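PDB 3OG2: beta-galactosidase from Trichoderma reesei, which probably hydrolyses terminal non-reducing beta-D-galactose residues of beta-D-galactosides, as a member of glycoside hydrolase family 35. Local coordinates for residues G84-F89 against G828-R833; W131-K136 against Y702-G707; S688-A693 against K799-I804. All coordinates share one frame; numbering follows the deposited sequence.

Interaction 1 of 3, residues G84-F89 against G828-R833; sequences GKPGRF and GGEDYR
K85 and E830 bring two tight turns together. K85 to R88 form a type II beta turn in a loop of the family 35 TIM-barrel domain. G828 to D831 form a type II' turn in the loop that follows strand 820-824 of an all-beta domain. E830 starts out toward the other turn. Its CG stands anti to its own carbonyl carbon (chi1 -69°), and the chain then runs out extended. E830 CG lies 3.5 Å from G84 O. The P86 ring and the E830 side chain meet at about a right angle, with P86 CD 3.4 Å from E830 OE1. The far oxygen, OE2, serves other loops: it makes a salt bridge with R134 and a hydrogen bond with H709. An alanine in place of E830 would probably open a gap beside P86 and G84 and leave R134 and H709 without this carboxylate. K85 takes a separate course along the more exposed side. K85 CB sits 3.4 Å from E830 O. The chain bends at chi2 and again at chi4 and meets D831 obliquely. K85 CD passes 3.1 Å from D831 OD1. K85 NZ closes a salt bridge of 2.7 Å to the same D831 OD1, on the syn lone pair. D831 is also the centre of an inverse gamma turn. Y832 completes the contact. K85 N lies at the edge of its ring, 4.3 Å from Y832 CE1. G84 has no side chain, and a CB here would be tight against that ring. One water bridges the two segments: it accepts from G84 N at 2.9 Å and lies 2.8 Å from Y832 OH.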
loop_
_atom_site.group_PDB
_atom_site.type_symbol
_atom_site.label_atom_id
_atom_site.label_comp_id
_atom_site.label_asym_id
_atom_site.label_seq_id
_atom_site.Cartn_x
_atom_site.Cartn_y
_atom_site.Cartn_z
ATOM N N GLY A 84 -14.472 -17.254 -1.473
ATOM C CA GLY A 84 -13.881 -18.291 -0.618
ATOM C C GLY A 84 -14.537 -19.640 -0.808
ATOM O O GLY A 84 -13.877 -20.668 -0.660
ATOM N N LYS A 85 -15.835 -19.684 -1.122
ATOM C CA LYS A 85 -16.500 -20.916 -1.518
ATOM C C LYS A 85 -16.701 -20.937 -3.023
ATOM O O LYS A 85 -17.281 -19.955 -3.540
ATOM C CB LYS A 85 -17.876 -21.044 -0.857
ATOM C CG LYS A 85 -18.525 -22.331 -1.257
ATOM C CD LYS A 85 -19.217 -23.143 -0.297
ATOM C CE LYS A 85 -19.926 -24.389 -0.900
ATOM N NZ LYS A 85 -21.235 -24.536 -0.197
ATOM N N PRO A 86 -16.205 -21.921 -3.718
ATOM C CA PRO A 86 -16.310 -21.906 -5.163
ATOM C C PRO A 86 -17.772 -21.783 -5.580
ATOM O O PRO A 86 -18.637 -22.517 -5.059
ATOM C CB PRO A 86 -15.753 -23.243 -5.622
ATOM C CG PRO A 86 -15.149 -23.865 -4.409
ATOM C CD PRO A 86 -15.525 -23.098 -3.196
ATOM N N GLY A 87 -18.070 -20.863 -6.495
ATOM C CA GLY A 87 -19.416 -20.665 -6.971
ATOM C C GLY A 87 -20.200 -19.652 -6.178
ATOM O O GLY A 87 -21.349 -19.341 -6.555
ATOM N N ARG A 88 -19.647 -19.119 -5.104
ATOM C CA ARG A 88 -20.405 -18.154 -4.267
ATOM C C ARG A 88 -19.632 -16.873 -4.129
ATOM O O ARG A 88 -18.836 -16.654 -3.237
ATOM C CB ARG A 88 -20.719 -18.732 -2.891
ATOM C CG ARG A 88 -21.684 -17.876 -2.098
ATOM C CD ARG A 88 -23.010 -17.593 -2.767
ATOM N NE ARG A 88 -23.930 -16.993 -1.800
ATOM C CZ ARG A 88 -24.233 -15.722 -1.601
ATOM N NH1 ARG A 88 -23.645 -14.802 -2.370
ATOM N NH2 ARG A 88 -25.108 -15.378 -0.657
ATOM N N PHE A 89 -19.809 -15.968 -5.103
ATOM C CA PHE A 89 -19.142 -14.686 -5.035
ATOM C C PHE A 89 -19.866 -13.865 -3.983
ATOM O O PHE A 89 -21.105 -13.767 -4.004
ATOM C CB PHE A 89 -19.287 -14.020 -6.398
ATOM C CG PHE A 89 -18.696 -12.602 -6.436
ATOM C CD1 PHE A 89 -17.329 -12.438 -6.744
ATOM C CD2 PHE A 89 -19.502 -11.497 -6.186
ATOM C CE1 PHE A 89 -16.764 -11.171 -6.774
ATOM C CE2 PHE A 89 -18.930 -10.233 -6.211
ATOM C CZ PHE A 89 -17.580 -10.084 -6.526
ATOM N N GLY A 828 -15.811 -25.507 9.128
ATOM C CA GLY A 828 -16.642 -25.397 7.940
ATOM C C GLY A 828 -15.848 -25.374 6.654
ATOM O O GLY A 828 -16.412 -25.568 5.582
ATOM N N GLY A 829 -14.525 -25.066 6.742
ATOM C CA GLY A 829 -13.728 -24.939 5.524
ATOM C C GLY A 829 -14.292 -23.879 4.593
ATOM O O GLY A 829 -14.412 -22.696 4.993
ATOM N N GLU A 830 -14.627 -24.238 3.342
ATOM C CA GLU A 830 -15.176 -23.284 2.388
ATOM C C GLU A 830 -16.581 -22.876 2.780
ATOM O O GLU A 830 -17.009 -21.805 2.296
ATOM C CB GLU A 830 -15.175 -23.874 0.957
ATOM C CG GLU A 830 -13.702 -23.993 0.510
ATOM C CD GLU A 830 -13.455 -24.955 -0.611
ATOM O OE1 GLU A 830 -14.382 -25.563 -1.203
ATOM O OE2 GLU A 830 -12.262 -25.139 -0.938
ATOM N N ASP A 831 -17.268 -23.652 3.602
ATOM C CA ASP A 831 -18.529 -23.170 4.238
ATOM C C ASP A 831 -18.126 -22.421 5.505
ATOM O O ASP A 831 -18.504 -22.805 6.631
ATOM C CB ASP A 831 -19.445 -24.349 4.506
ATOM C CG ASP A 831 -19.864 -24.986 3.203
ATOM O OD1 ASP A 831 -20.382 -24.297 2.315
ATOM O OD2 ASP A 831 -19.655 -26.194 3.040
ATOM N N TYR A 832 -17.332 -21.359 5.336
ATOM C CA TYR A 832 -16.749 -20.700 6.517
ATOM C C TYR A 832 -17.813 -20.011 7.339
ATOM O O TYR A 832 -18.887 -19.602 6.862
ATOM C CB TYR A 832 -15.638 -19.739 6.059
ATOM C CG TYR A 832 -16.073 -18.663 5.089
ATOM C CD1 TYR A 832 -16.084 -18.923 3.707
ATOM C CD2 TYR A 832 -16.426 -17.405 5.534
ATOM C CE1 TYR A 832 -16.463 -17.954 2.795
ATOM C CE2 TYR A 832 -16.812 -16.405 4.638
ATOM C CZ TYR A 832 -16.833 -16.696 3.271
ATOM O OH TYR A 832 -17.205 -15.691 2.387
ATOM N N ARG A 833 -17.578 -19.862 8.634
ATOM C CA ARG A 833 -18.650 -19.446 9.541
ATOM C C ARG A 833 -18.825 -17.955 9.649
ATOM O O ARG A 833 -19.915 -17.507 10.044
ATOM C CB ARG A 833 -18.392 -20.053 10.927
ATOM C CG ARG A 833 -18.496 -21.563 10.958
ATOM C CD ARG A 833 -19.894 -22.054 10.556
ATOM N NE ARG A 833 -20.020 -23.498 10.763
ATOM C CZ ARG A 833 -20.688 -24.067 11.741
ATOM N NH1 ARG A 833 -21.323 -23.322 12.637
ATOM N NH2 ARG A 833 -20.710 -25.405 11.804
HETATM O O HOH W 1 -15.806 -15.208 0.056
#

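Interaction 2 of 3, residues W131-K136 against Y702-G707. With NAG (2-acetamido-2-deoxy-beta-D-glucopyranose), chain E.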
loop_
_atom_site.group_PDB
_atom_site.type_symbol
_atom_site.label_atom_id
_atom_site.label_comp_id
_atom_site.label_asym_id
_atom_site.label_seq_id
_atom_site.Cartn_x
_atom_site.Cartn_y
_atom_site.Cartn_z
ATOM N N TRP A 131 -8.842 -23.146 -3.102
ATOM C CA TRP A 131 -9.419 -24.256 -3.861
ATOM C C TRP A 131 -8.857 -24.394 -5.267
ATOM O O TRP A 131 -9.094 -25.454 -5.875
ATOM C CB TRP A 131 -10.928 -24.137 -3.834
ATOM C CG TRP A 131 -11.589 -22.833 -4.123
ATOM C CD1 TRP A 131 -12.014 -21.933 -3.219
ATOM C CD2 TRP A 131 -11.938 -22.332 -5.416
ATOM N NE1 TRP A 131 -12.599 -20.866 -3.823
ATOM C CE2 TRP A 131 -12.577 -21.078 -5.176
ATOM C CE3 TRP A 131 -11.802 -22.789 -6.741
ATOM C CZ2 TRP A 131 -13.072 -20.256 -6.195
ATOM C CZ3 TRP A 131 -12.304 -21.943 -7.735
ATOM C CH2 TRP A 131 -12.927 -20.710 -7.461
ATOM N N LEU A 132 -8.061 -23.436 -5.757
ATOM C CA LEU A 132 -7.355 -23.697 -7.023
ATOM C C LEU A 132 -6.281 -24.745 -6.851
ATOM O O LEU A 132 -5.771 -25.270 -7.841
ATOM C CB LEU A 132 -6.768 -22.401 -7.577
ATOM C CG LEU A 132 -7.771 -21.480 -8.286
ATOM C CD1 LEU A 132 -6.976 -20.363 -8.986
ATOM C CD2 LEU A 132 -8.779 -22.048 -9.244
ATOM N N GLN A 133 -5.874 -25.115 -5.600
ATOM C CA GLN A 133 -4.996 -26.254 -5.474
ATOM C C GLN A 133 -5.656 -27.548 -5.963
ATOM O O GLN A 133 -4.918 -28.478 -6.280
ATOM C CB GLN A 133 -4.545 -26.451 -4.010
ATOM C CG GLN A 133 -3.831 -25.231 -3.441
ATOM C CD GLN A 133 -2.859 -25.556 -2.340
ATOM O OE1 GLN A 133 -2.961 -26.633 -1.696
ATOM N NE2 GLN A 133 -1.894 -24.665 -2.038
ATOM N N ARG A 134 -6.982 -27.572 -6.069
ATOM C CA ARG A 134 -7.671 -28.745 -6.538
ATOM C C ARG A 134 -7.951 -28.689 -8.044
ATOM O O ARG A 134 -8.648 -29.543 -8.592
ATOM C CB ARG A 134 -9.003 -28.887 -5.799
ATOM C CG ARG A 134 -8.758 -29.002 -4.286
ATOM C CD ARG A 134 -10.000 -29.534 -3.587
ATOM N NE ARG A 134 -11.260 -28.823 -3.836
ATOM C CZ ARG A 134 -11.717 -27.813 -3.078
ATOM N NH1 ARG A 134 -11.007 -27.382 -2.022
ATOM N NH2 ARG A 134 -12.888 -27.227 -3.330
ATOM N N VAL A 135 -7.427 -27.689 -8.747
ATOM C CA VAL A 135 -7.554 -27.607 -10.217
ATOM C C VAL A 135 -6.309 -28.185 -10.820
ATOM O O VAL A 135 -5.210 -27.708 -10.566
ATOM C CB VAL A 135 -7.750 -26.128 -10.599
ATOM C CG1 VAL A 135 -7.696 -25.979 -12.116
ATOM C CG2 VAL A 135 -9.085 -25.627 -10.073
ATOM N N LYS A 136 -6.487 -29.232 -11.643
ATOM C CA LYS A 136 -5.291 -29.921 -12.164
ATOM C C LYS A 136 -4.485 -29.096 -13.123
ATOM O O LYS A 136 -3.242 -29.204 -13.135
ATOM C CB LYS A 136 -5.737 -31.208 -12.867
ATOM C CG LYS A 136 -6.414 -32.199 -11.901
ATOM C CD LYS A 136 -6.861 -33.508 -12.617
ATOM C CE LYS A 136 -7.841 -34.318 -11.763
ATOM N NZ LYS A 136 -8.668 -35.372 -12.430
ATOM N N TYR A 702 -3.176 -32.595 2.801
ATOM C CA TYR A 702 -3.059 -31.208 2.331
ATOM C C TYR A 702 -4.316 -30.460 2.737
ATOM O O TYR A 702 -5.427 -30.864 2.316
ATOM C CB TYR A 702 -2.945 -31.170 0.809
ATOM C CG TYR A 702 -1.750 -31.874 0.219
ATOM C CD1 TYR A 702 -0.639 -32.294 0.959
ATOM C CD2 TYR A 702 -1.776 -32.090 -1.156
ATOM C CE1 TYR A 702 0.431 -32.924 0.321
ATOM C CE2 TYR A 702 -0.680 -32.713 -1.792
ATOM C CZ TYR A 702 0.399 -33.118 -1.056
ATOM O OH TYR A 702 1.473 -33.759 -1.654
ATOM N N GLY A 703 -4.213 -29.366 3.504
ATOM C CA GLY A 703 -5.412 -28.687 3.949
ATOM C C GLY A 703 -6.376 -28.306 2.833
ATOM O O GLY A 703 -7.606 -28.460 2.943
ATOM N N SER A 704 -5.823 -27.791 1.711
ATOM C CA SER A 704 -6.727 -27.257 0.688
ATOM C C SER A 704 -7.480 -28.376 -0.002
ATOM O O SER A 704 -8.544 -28.084 -0.609
ATOM C CB SER A 704 -5.963 -26.436 -0.365
ATOM O OG SER A 704 -5.542 -25.189 0.204
ATOM N N ASP A 705 -7.004 -29.610 0.063
ATOM C CA ASP A 705 -7.744 -30.706 -0.553
ATOM C C ASP A 705 -9.028 -30.957 0.192
ATOM O O ASP A 705 -9.942 -31.587 -0.386
ATOM C CB ASP A 705 -6.946 -31.995 -0.560
ATOM C CG ASP A 705 -5.909 -32.041 -1.708
ATOM O OD1 ASP A 705 -5.862 -31.112 -2.545
ATOM O OD2 ASP A 705 -5.164 -33.060 -1.765
ATOM N N TYR A 706 -9.191 -30.487 1.416
ATOM C CA TYR A 706 -10.388 -30.664 2.233
ATOM C C TYR A 706 -11.091 -29.332 2.484
ATOM O O TYR A 706 -12.008 -29.256 3.320
ATOM C CB TYR A 706 -9.976 -31.300 3.567
ATOM C CG TYR A 706 -9.355 -32.676 3.377
ATOM C CD1 TYR A 706 -7.985 -32.806 3.170
ATOM C CD2 TYR A 706 -10.144 -33.804 3.418
ATOM C CE1 TYR A 706 -7.402 -34.057 2.999
ATOM C CE2 TYR A 706 -9.552 -35.085 3.249
ATOM C CZ TYR A 706 -8.202 -35.200 3.055
ATOM O OH TYR A 706 -7.660 -36.465 2.888
ATOM N N GLY A 707 -10.669 -28.281 1.755
ATOM C CA GLY A 707 -11.370 -27.004 1.897
ATOM C C GLY A 707 -10.802 -26.057 2.919
ATOM O O GLY A 707 -11.484 -25.036 3.221
HETATM C C1 NAG E . -10.905 -33.082 -8.907
HETATM C C2 NAG E . -12.103 -32.504 -8.131
HETATM C C3 NAG E . -13.455 -32.931 -8.676
HETATM C C4 NAG E . -13.564 -32.750 -10.202
HETATM C C5 NAG E . -12.282 -33.318 -10.835
HETATM C C6 NAG E . -12.337 -33.170 -12.360
HETATM C C7 NAG E . -12.161 -31.753 -5.789
HETATM C C8 NAG E . -12.491 -32.285 -4.406
HETATM N N2 NAG E . -12.054 -32.713 -6.713
HETATM O O3 NAG E . -14.532 -32.245 -8.049
HETATM O O4 NAG E . -14.718 -33.466 -10.661
HETATM O O5 NAG E . -11.124 -32.663 -10.267
HETATM O O6 NAG E . -11.459 -34.024 -13.055
HETATM O O7 NAG E . -12.373 -30.547 -5.996
HETATM O O HOH W 2 -3.557 -29.424 -2.218
HETATM O O HOH W 3 -2.999 -27.118 1.195
#
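R134 and S704 each bury about 70 Å² here, where a 3-10 segment that ends at R134 meets another, 703-705. The R134 chain bends at chi3 (-53°), which places NE. The flat guanidinium is then gripped at its edge. R134 NH1 gives a hydrogen bond of 2.9 Å to S704 O, 3° from the guanidinium plane and in line with the C=O bond. S704 O also accepts from G707 N at 3.2 Å, so two donors share it. R134 NE gives a second in-plane bond, 3.0 Å, to O7 of the N-acetylglucosamine on N689. With a salt bridge from NH1 to E830 as well, the group is held between protein and sugar. Q133 has the next largest surface covered by the contact. Its CB and CG pack on S704 CB, and Q133 OE1 comes within 3.3 Å of S704 CB. Two waters donate to Q133 OE1. One also donates to D705 OD1, and the other accepts from S704 N. Q133 NE2 is hydrogen-bonded to A800 O, and S704 OG is hydrogen-bonded to H709. K136 NZ also gives a hydrogen bond of 3.2 Å to the sugar O6. L132 and V135 pack on helix 144-163 of the barrel domain. From the second segment, G703 makes backbone hydrogen bonds with R802, just before strand 803-811 of the all-beta domain.

Interaction 3 of 3, residues S688-A693 against K799-I804; sequences SNNTYA and KAPRGI. With NAG (2-acetamido-2-deoxy-beta-D-glucopyranose), chain E.
N690 OD1 accepts two backbone N-H groups, from Y692 N at 2.9 Å and from A693 N at 3.1 Å. The first closes an Asx turn and the second makes the wider Asx motif; together they fold the loop 688-693 of the all-beta domain. The Y692 donor lies in the carbonyl plane; that of A693 stands well above it. The same amide reaches across the contact. CG is anti to the backbone N (chi1 -167°), and N690 ND2 gives a nearly straight hydrogen bond of 2.8 Å to K799 O, which lies 5° from the amide plane. With both ends engaged, the amide is probably held against flipping. Apolar packing continues alongside. Y692 CB lies 3.6 Å from K799 CB, and the Y692 ring reaches A800 through CE2. A693 CB rests 3.6 Å from P801 CD, close to where strand 803-811 begins. The K799 side chain is extended and slants across those of T691 and Y692. Its NZ makes a salt bridge with D796 and hydrogen bonds to V135 O and G137 O, and T691 OG1 is hydrogen-bonded to K136 O. S688 OG accepts from N690 N in an ST turn. Inside this turn N689 carries the N-linked glycan, N689 ND2 being bonded to the sugar C1 at 1.5 Å.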
loop_
_atom_site.group_PDB
_atom_site.type_symbol
_atom_site.label_atom_id
_atom_site.label_comp_id
_atom_site.label_asym_id
_atom_site.label_seq_id
_atom_site.Cartn_x
_atom_site.Cartn_y
_atom_site.Cartn_z
ATOM N N SER A 688 -5.332 -37.064 -4.893
ATOM C CA SER A 688 -5.340 -35.606 -4.900
ATOM C C SER A 688 -5.346 -35.068 -6.332
ATOM O O SER A 688 -4.768 -35.693 -7.184
ATOM C CB SER A 688 -4.136 -35.039 -4.150
ATOM O OG SER A 688 -4.137 -33.599 -4.171
ATOM N N ASN A 689 -5.981 -33.923 -6.553
ATOM C CA ASN A 689 -5.891 -33.241 -7.838
ATOM C C ASN A 689 -4.698 -32.299 -7.875
ATOM O O ASN A 689 -4.537 -31.615 -8.900
ATOM C CB ASN A 689 -7.148 -32.394 -8.055
ATOM C CG ASN A 689 -8.350 -33.176 -8.450
ATOM O OD1 ASN A 689 -8.238 -34.377 -8.735
ATOM N ND2 ASN A 689 -9.543 -32.595 -8.536
ATOM N N ASN A 690 -3.958 -32.228 -6.782
ATOM C CA ASN A 690 -2.780 -31.368 -6.702
ATOM C C ASN A 690 -1.667 -31.937 -7.582
ATOM O O ASN A 690 -0.980 -32.886 -7.258
ATOM C CB ASN A 690 -2.305 -31.171 -5.278
ATOM C CG ASN A 690 -1.283 -30.035 -5.212
ATOM O OD1 ASN A 690 -0.473 -29.811 -6.077
ATOM N ND2 ASN A 690 -1.364 -29.226 -4.152
ATOM N N THR A 691 -1.510 -31.327 -8.759
ATOM C CA THR A 691 -0.557 -31.834 -9.720
ATOM C C THR A 691 0.817 -31.276 -9.438
ATOM O O THR A 691 1.816 -31.735 -10.024
ATOM C CB THR A 691 -1.029 -31.438 -11.139
ATOM O OG1 THR A 691 -1.448 -30.047 -11.159
ATOM C CG2 THR A 691 -2.224 -32.290 -11.572
ATOM N N TYR A 692 0.967 -30.295 -8.558
ATOM C CA TYR A 692 2.262 -29.704 -8.244
ATOM C C TYR A 692 3.001 -30.500 -7.175
ATOM O O TYR A 692 4.225 -30.511 -7.171
ATOM C CB TYR A 692 2.027 -28.317 -7.695
ATOM C CG TYR A 692 3.220 -27.483 -7.362
ATOM C CD1 TYR A 692 4.031 -26.950 -8.346
ATOM C CD2 TYR A 692 3.563 -27.210 -6.057
ATOM C CE1 TYR A 692 5.133 -26.182 -8.046
ATOM C CE2 TYR A 692 4.647 -26.440 -5.719
ATOM C CZ TYR A 692 5.429 -25.929 -6.723
ATOM O OH TYR A 692 6.527 -25.150 -6.398
ATOM N N ALA A 693 2.290 -31.146 -6.271
ATOM C CA ALA A 693 2.876 -31.909 -5.183
ATOM C C ALA A 693 2.191 -33.273 -5.123
ATOM O O ALA A 693 1.336 -33.496 -4.272
ATOM C CB ALA A 693 2.736 -31.168 -3.841
ATOM N N LYS A 799 0.223 -23.770 -5.694
ATOM C CA LYS A 799 -0.324 -25.059 -5.268
ATOM C C LYS A 799 0.518 -25.724 -4.197
ATOM O O LYS A 799 0.167 -26.847 -3.808
ATOM C CB LYS A 799 -0.464 -25.999 -6.493
ATOM C CG LYS A 799 -1.483 -25.449 -7.510
ATOM C CD LYS A 799 -1.682 -26.491 -8.624
ATOM C CE LYS A 799 -2.663 -25.959 -9.665
ATOM N NZ LYS A 799 -2.616 -26.852 -10.885
ATOM N N ALA A 800 1.600 -25.093 -3.700
ATOM C CA ALA A 800 2.353 -25.725 -2.609
ATOM C C ALA A 800 1.421 -26.016 -1.435
ATOM O O ALA A 800 0.802 -25.076 -0.930
ATOM C CB ALA A 800 3.484 -24.825 -2.163
ATOM N N PRO A 801 1.254 -27.251 -1.024
ATOM C CA PRO A 801 0.249 -27.545 0.013
ATOM C C PRO A 801 0.666 -27.089 1.395
ATOM O O PRO A 801 1.825 -26.738 1.678
ATOM C CB PRO A 801 0.085 -29.060 -0.061
ATOM C CG PRO A 801 1.261 -29.566 -0.743
ATOM C CD PRO A 801 1.822 -28.452 -1.639
ATOM N N ARG A 802 -0.325 -27.158 2.267
ATOM C CA ARG A 802 -0.090 -26.885 3.698
ATOM C C ARG A 802 -0.529 -28.106 4.452
ATOM O O ARG A 802 -1.644 -28.637 4.185
ATOM C CB ARG A 802 -0.888 -25.679 4.178
ATOM C CG ARG A 802 -0.534 -24.436 3.336
ATOM C CD ARG A 802 0.858 -23.952 3.702
ATOM N NE ARG A 802 1.332 -22.762 3.005
ATOM C CZ ARG A 802 2.291 -22.802 2.058
ATOM N NH1 ARG A 802 2.808 -23.947 1.630
ATOM N NH2 ARG A 802 2.692 -21.648 1.555
ATOM N N GLY A 803 0.282 -28.585 5.407
ATOM C CA GLY A 803 -0.100 -29.741 6.189
ATOM C C GLY A 803 1.082 -30.699 6.246
ATOM O O GLY A 803 2.230 -30.299 6.522
ATOM N N ILE A 804 0.786 -31.973 6.046
ATOM C CA ILE A 804 1.798 -33.030 6.166
ATOM C C ILE A 804 2.100 -33.530 4.769
ATOM O O ILE A 804 1.230 -34.029 4.073
ATOM C CB ILE A 804 1.316 -34.163 7.087
ATOM C CG1 ILE A 804 1.099 -33.618 8.521
ATOM C CG2 ILE A 804 2.278 -35.352 7.072
ATOM C CD1 ILE A 804 0.322 -34.547 9.423
HETATM C C1 NAG E . -10.905 -33.082 -8.907
HETATM C C2 NAG E . -12.103 -32.504 -8.131
HETATM C C3 NAG E . -13.455 -32.931 -8.676
HETATM C C4 NAG E . -13.564 -32.750 -10.202
HETATM C C5 NAG E . -12.282 -33.318 -10.835
HETATM C C6 NAG E . -12.337 -33.170 -12.360
HETATM C C7 NAG E . -12.161 -31.753 -5.789
HETATM C C8 NAG E . -12.491 -32.285 -4.406
HETATM N N2 NAG E . -12.054 -32.713 -6.713
HETATM O O3 NAG E . -14.532 -32.245 -8.049
HETATM O O4 NAG E . -14.718 -33.466 -10.661
HETATM O O5 NAG E . -11.124 -32.663 -10.267
HETATM O O6 NAG E . -11.459 -34.024 -13.055
HETATM O O7 NAG E . -12.373 -30.547 -5.996
HETATM O O HOH W 4 -3.664 -29.127 -8.961
#

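Overall arrangement
The three contacts lie on the same side of the chain's centre. Interactions 1 and 2 join the TIM-barrel domain to the all-beta region; interaction 3 lies within the latter. Interactions 1 and 2 have centres 13 Å apart and meet directly: E830 OE2 forms a salt bridge of 2.8 Å with R134 NH1. Interactions 2 and 3 are closer, with centres 7 Å apart. There Y702 OH lies 2.6 Å from A693 O, a probable hydrogen bond. Both also touch the same sugar, which is carried by N689. Interactions 1 and 3 do not touch; their nearest atoms are about 11 Å apart. Along the chain, interactions 2 and 3 alternate and both nest within interaction 1. All three lie away from the galactose-binding site.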